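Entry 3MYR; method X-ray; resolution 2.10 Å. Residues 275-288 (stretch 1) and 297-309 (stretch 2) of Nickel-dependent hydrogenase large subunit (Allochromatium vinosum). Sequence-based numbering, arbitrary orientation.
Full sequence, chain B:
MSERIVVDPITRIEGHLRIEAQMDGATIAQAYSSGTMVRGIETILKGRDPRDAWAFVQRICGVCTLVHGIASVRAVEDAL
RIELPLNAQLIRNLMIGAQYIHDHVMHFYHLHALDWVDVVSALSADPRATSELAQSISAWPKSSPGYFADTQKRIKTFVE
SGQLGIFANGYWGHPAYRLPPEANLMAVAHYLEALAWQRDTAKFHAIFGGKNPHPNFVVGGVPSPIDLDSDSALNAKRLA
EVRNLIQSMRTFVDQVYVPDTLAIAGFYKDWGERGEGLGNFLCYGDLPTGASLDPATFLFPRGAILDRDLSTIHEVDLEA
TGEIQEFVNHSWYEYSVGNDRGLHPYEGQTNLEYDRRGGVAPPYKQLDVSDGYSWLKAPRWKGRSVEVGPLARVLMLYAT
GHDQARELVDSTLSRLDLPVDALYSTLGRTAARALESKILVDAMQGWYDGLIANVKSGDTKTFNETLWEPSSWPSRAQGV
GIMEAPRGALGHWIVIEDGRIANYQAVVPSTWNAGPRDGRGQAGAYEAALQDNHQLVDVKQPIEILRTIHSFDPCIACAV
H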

# COMPACT_ATOMS: atom_id res chain seq x y z
N GLY B 275 6.28 -0.61 23.68
CA GLY B 275 6.21 -0.32 22.23
C GLY B 275 5.61 1.05 21.91
O GLY B 275 5.03 1.28 20.84
N GLU B 276 5.75 2.00 22.83
CA GLU B 276 5.37 3.39 22.51
C GLU B 276 6.29 4.36 23.28
O GLU B 276 6.07 4.64 24.46
CB GLU B 276 3.88 3.68 22.79
CG GLU B 276 3.32 4.93 22.05
CD GLU B 276 3.89 6.28 22.63
OE1 GLU B 276 4.76 6.93 21.99
OE2 GLU B 276 3.47 6.69 23.73
N GLY B 277 7.33 4.88 22.61
CA GLY B 277 8.35 5.61 23.37
C GLY B 277 8.41 7.10 23.13
O GLY B 277 9.40 7.73 23.52
N LEU B 278 7.38 7.67 22.52
CA LEU B 278 7.39 9.11 22.15
C LEU B 278 6.40 9.92 22.96
O LEU B 278 6.74 11.03 23.47
CB LEU B 278 7.10 9.33 20.66
CG LEU B 278 8.03 8.75 19.59
CD1 LEU B 278 7.60 9.20 18.12
CD2 LEU B 278 9.44 9.23 19.88
N GLY B 279 5.15 9.43 23.04
CA GLY B 279 4.13 10.19 23.72
C GLY B 279 3.51 11.37 22.93
O GLY B 279 2.66 12.07 23.47
N ASN B 280 3.94 11.60 21.69
CA ASN B 280 3.44 12.73 20.85
C ASN B 280 2.77 12.16 19.61
O ASN B 280 3.30 11.21 19.04
CB ASN B 280 4.62 13.59 20.39
CG ASN B 280 5.50 14.02 21.57
OD1 ASN B 280 5.00 14.32 22.67
ND2 ASN B 280 6.79 14.08 21.34
N PHE B 281 1.63 12.72 19.19
CA PHE B 281 0.83 12.16 18.09
C PHE B 281 0.38 13.28 17.19
O PHE B 281 0.05 14.34 17.67
CB PHE B 281 -0.37 11.38 18.64
CG PHE B 281 0.05 10.27 19.50
CD1 PHE B 281 0.36 10.52 20.85
CD2 PHE B 281 0.24 8.98 18.97
CE1 PHE B 281 0.85 9.46 21.70
CE2 PHE B 281 0.70 7.93 19.79
CZ PHE B 281 1.08 8.19 21.14
N LEU B 282 0.35 13.05 15.89
CA LEU B 282 -0.01 14.10 14.98
C LEU B 282 -1.08 13.60 13.98
O LEU B 282 -0.93 12.52 13.38
CB LEU B 282 1.27 14.55 14.25
CG LEU B 282 1.15 15.45 13.03
CD1 LEU B 282 0.79 16.86 13.51
CD2 LEU B 282 2.47 15.45 12.26
N CYS B 283 -2.11 14.45 13.78
CA CYS B 283 -3.13 14.25 12.76
C CYS B 283 -3.32 15.51 11.93
O CYS B 283 -3.46 16.59 12.49
CB CYS B 283 -4.49 13.96 13.39
SG CYS B 283 -4.47 12.45 14.37
N TYR B 284 -3.46 15.35 10.62
CA TYR B 284 -3.94 16.44 9.79
C TYR B 284 -5.46 16.44 9.72
O TYR B 284 -6.05 17.47 9.32
CB TYR B 284 -3.35 16.37 8.39
CG TYR B 284 -1.84 16.34 8.29
CD1 TYR B 284 -1.03 16.92 9.29
CD2 TYR B 284 -1.21 15.83 7.12
CE1 TYR B 284 0.39 16.93 9.16
CE2 TYR B 284 0.25 15.83 6.98
CZ TYR B 284 1.01 16.33 8.03
OH TYR B 284 2.40 16.31 7.89
N GLY B 285 -6.10 15.30 10.03
CA GLY B 285 -7.55 15.20 9.93
C GLY B 285 -8.02 14.92 8.49
O GLY B 285 -7.24 15.03 7.53
N ASP B 286 -9.28 14.49 8.33
CA ASP B 286 -9.80 14.13 7.02
C ASP B 286 -11.30 13.85 7.08
O ASP B 286 -11.86 13.77 8.17
CB ASP B 286 -9.10 12.87 6.50
CG ASP B 286 -9.01 12.83 4.96
OD1 ASP B 286 -8.05 12.26 4.43
OD2 ASP B 286 -9.95 13.33 4.29
N LEU B 287 -11.91 13.67 5.91
CA LEU B 287 -13.26 13.16 5.76
C LEU B 287 -14.32 14.19 6.13
O LEU B 287 -15.04 14.06 7.14
CB LEU B 287 -13.48 11.82 6.44
CG LEU B 287 -12.54 10.72 5.87
CD1 LEU B 287 -12.53 9.55 6.88
CD2 LEU B 287 -13.00 10.22 4.46
N PRO B 288 -14.45 15.22 5.27
CA PRO B 288 -15.44 16.30 5.53
C PRO B 288 -16.89 15.82 5.26
O PRO B 288 -17.08 14.98 4.40
CB PRO B 288 -15.03 17.39 4.52
CG PRO B 288 -14.43 16.57 3.35
CD PRO B 288 -13.61 15.49 4.08
N THR B 297 -15.39 20.34 9.79
CA THR B 297 -16.42 19.32 9.49
C THR B 297 -15.83 17.90 9.41
O THR B 297 -16.52 16.96 9.03
CB THR B 297 -17.15 19.66 8.13
OG1 THR B 297 -16.26 19.50 6.99
CG2 THR B 297 -17.73 21.10 8.15
N PHE B 298 -14.53 17.76 9.72
CA PHE B 298 -13.82 16.50 9.52
C PHE B 298 -14.39 15.41 10.45
O PHE B 298 -14.67 15.64 11.61
CB PHE B 298 -12.32 16.68 9.81
CG PHE B 298 -11.52 17.30 8.68
CD1 PHE B 298 -10.15 17.59 8.87
CD2 PHE B 298 -12.08 17.56 7.43
CE1 PHE B 298 -9.34 18.10 7.84
CE2 PHE B 298 -11.32 18.11 6.38
CZ PHE B 298 -9.92 18.38 6.60
N LEU B 299 -14.49 14.19 9.96
CA LEU B 299 -14.65 13.05 10.86
C LEU B 299 -13.38 12.83 11.75
O LEU B 299 -13.47 12.69 12.96
CB LEU B 299 -14.99 11.79 10.05
CG LEU B 299 -15.06 10.50 10.87
CD1 LEU B 299 -16.16 10.70 11.93
CD2 LEU B 299 -15.48 9.42 9.94
N PHE B 300 -12.20 12.86 11.16
CA PHE B 300 -10.98 12.78 11.95
C PHE B 300 -10.45 14.19 12.14
O PHE B 300 -10.13 14.85 11.16
CB PHE B 300 -9.92 11.98 11.18
CG PHE B 300 -10.25 10.50 11.04
CD1 PHE B 300 -10.50 9.73 12.16
CD2 PHE B 300 -10.06 9.86 9.83
CE1 PHE B 300 -10.74 8.35 12.02
CE2 PHE B 300 -10.26 8.49 9.70
CZ PHE B 300 -10.59 7.73 10.78
N PRO B 301 -10.30 14.66 13.40
CA PRO B 301 -9.92 16.04 13.59
C PRO B 301 -8.44 16.27 13.37
O PRO B 301 -7.64 15.33 13.53
CB PRO B 301 -10.30 16.31 15.07
CG PRO B 301 -10.16 14.93 15.69
CD PRO B 301 -10.63 13.97 14.65
N ARG B 302 -8.10 17.52 13.03
CA ARG B 302 -6.71 17.98 12.94
C ARG B 302 -6.21 18.34 14.33
O ARG B 302 -6.90 19.01 15.09
CB ARG B 302 -6.65 19.23 12.06
CG ARG B 302 -5.24 19.81 11.89
CD ARG B 302 -5.14 20.86 10.74
NE ARG B 302 -5.51 20.16 9.53
CZ ARG B 302 -5.79 20.74 8.36
NH1 ARG B 302 -6.25 19.99 7.32
NH2 ARG B 302 -5.67 22.04 8.25
N GLY B 303 -4.97 17.98 14.64
CA GLY B 303 -4.34 18.44 15.88
C GLY B 303 -3.16 17.56 16.27
O GLY B 303 -2.83 16.58 15.62
N ALA B 304 -2.54 17.93 17.38
CA ALA B 304 -1.37 17.26 17.88
C ALA B 304 -1.54 17.10 19.39
O ALA B 304 -1.96 18.04 20.09
CB ALA B 304 -0.14 18.12 17.60
N ILE B 305 -1.05 15.97 19.89
CA ILE B 305 -1.02 15.69 21.32
C ILE B 305 0.42 15.57 21.67
O ILE B 305 1.22 14.96 20.92
CB ILE B 305 -1.74 14.35 21.59
CG1 ILE B 305 -3.23 14.55 21.42
CG2 ILE B 305 -1.41 13.74 22.98
CD1 ILE B 305 -3.99 13.23 21.08
N LEU B 306 0.79 16.20 22.80
CA LEU B 306 2.16 16.13 23.26
C LEU B 306 2.18 15.49 24.63
O LEU B 306 1.27 15.73 25.44
CB LEU B 306 2.77 17.51 23.35
CG LEU B 306 2.84 18.25 22.00
CD1 LEU B 306 3.47 19.62 22.30
CD2 LEU B 306 3.70 17.46 21.04
N ASP B 307 3.18 14.63 24.85
CA ASP B 307 3.46 14.16 26.22
C ASP B 307 2.24 13.42 26.81
O ASP B 307 1.99 13.52 28.01
CB ASP B 307 3.89 15.35 27.15
CG ASP B 307 5.12 16.13 26.59
OD1 ASP B 307 6.00 15.47 25.97
OD2 ASP B 307 5.20 17.40 26.70
N ARG B 308 1.48 12.71 25.97
CA ARG B 308 0.32 11.87 26.40
C ARG B 308 -0.76 12.67 27.13
O ARG B 308 -1.56 12.14 27.90
CB ARG B 308 0.76 10.65 27.23
CG ARG B 308 1.68 9.74 26.44
CD ARG B 308 2.10 8.54 27.24
NE ARG B 308 2.99 7.59 26.54
CZ ARG B 308 3.42 6.43 27.10
NH1 ARG B 308 3.04 6.10 28.36
NH2 ARG B 308 4.17 5.56 26.42
N ASP B 309 -0.82 13.95 26.85
CA ASP B 309 -1.75 14.81 27.58
C ASP B 309 -3.01 14.99 26.72
O ASP B 309 -3.02 15.74 25.78
CB ASP B 309 -1.11 16.16 27.89
CG ASP B 309 -2.08 17.14 28.61
OD1 ASP B 309 -1.58 18.23 28.97
OD2 ASP B 309 -3.30 16.86 28.80
O HOH W 1 6.30 13.09 25.26

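The apolar side of this contact is built from small, local pairings rather than one deep cluster. Leu 287 takes part in two of them: its CB lies 3.9 Å from Leu 299 CB, and its CD1 reaches 3.8 Å from Phe 300 CE2, so one side chain meets two successive residues where the partner chain turns a corner at Leu 299. Next to it, Pro 288 CB sits 4.1 Å from Phe 298 CD2. In the regular strands the side chains meet cross-strand partner by partner: Phe 281 CD1 lies 4.2 Å from Ile 305 CG2 on one face of the sheet, and Leu 282 CD1 lies 4.4 Å from Ala 304 CB on the other.

Strands 281-283 and 303-305 run antiparallel, their axes 172° apart in direction and 4.8 Å apart at closest approach. Phe 281 and Ile 305 exchange two hydrogen bonds, Phe 281 N to Ile 305 O at 2.9 Å and Ile 305 N to Phe 281 O at 3.0 Å. Cys 283 and Gly 303 repeat the pattern, with Cys 283 N to Gly 303 O at 2.9 Å and Gly 303 N to Cys 283 O at 3.0 Å. Between these pairs, Leu 282 and Ala 304 form the non-hydrogen-bonded pair, which brings their CA atoms to 4.5 Å.

Past the strand the ladder is interrupted, then resumes. Gly 285 has positive phi, and a CB there would clash with Phe 298 CD1 and Arg 302 N; the absence of a side chain lets the chains come close. The ring of Phe 298 places one face under the backbone N of Asp 286, with CD1 3.3 Å from that N. Beyond the glycine, Phe 300 N donates to Asp 286 O at 3.1 Å, and Leu 299 N donates to Leu 287 O at 2.9 Å.

Polar groups close the gaps the ladder leaves, first at its break and then at the turn. Arg 302 NE donates to Tyr 284 O at 2.8 Å. At the far end, a type I' turn from Leu 306 to Asp 309 reverses the chain beside Gly 279. Asn 280 OD1 accepts from Asp 307 N at 2.9 Å, while Gly 279 O accepts from Arg 308 N at 2.8 Å. Arg 308 also makes a salt bridge, NE to Glu 276 OE2 at 3.0 Å. The same carboxylate organises its own loop: Glu 276 OE1 accepts from Gly 279 N at 2.7 Å and from Leu 278 N at 2.8 Å.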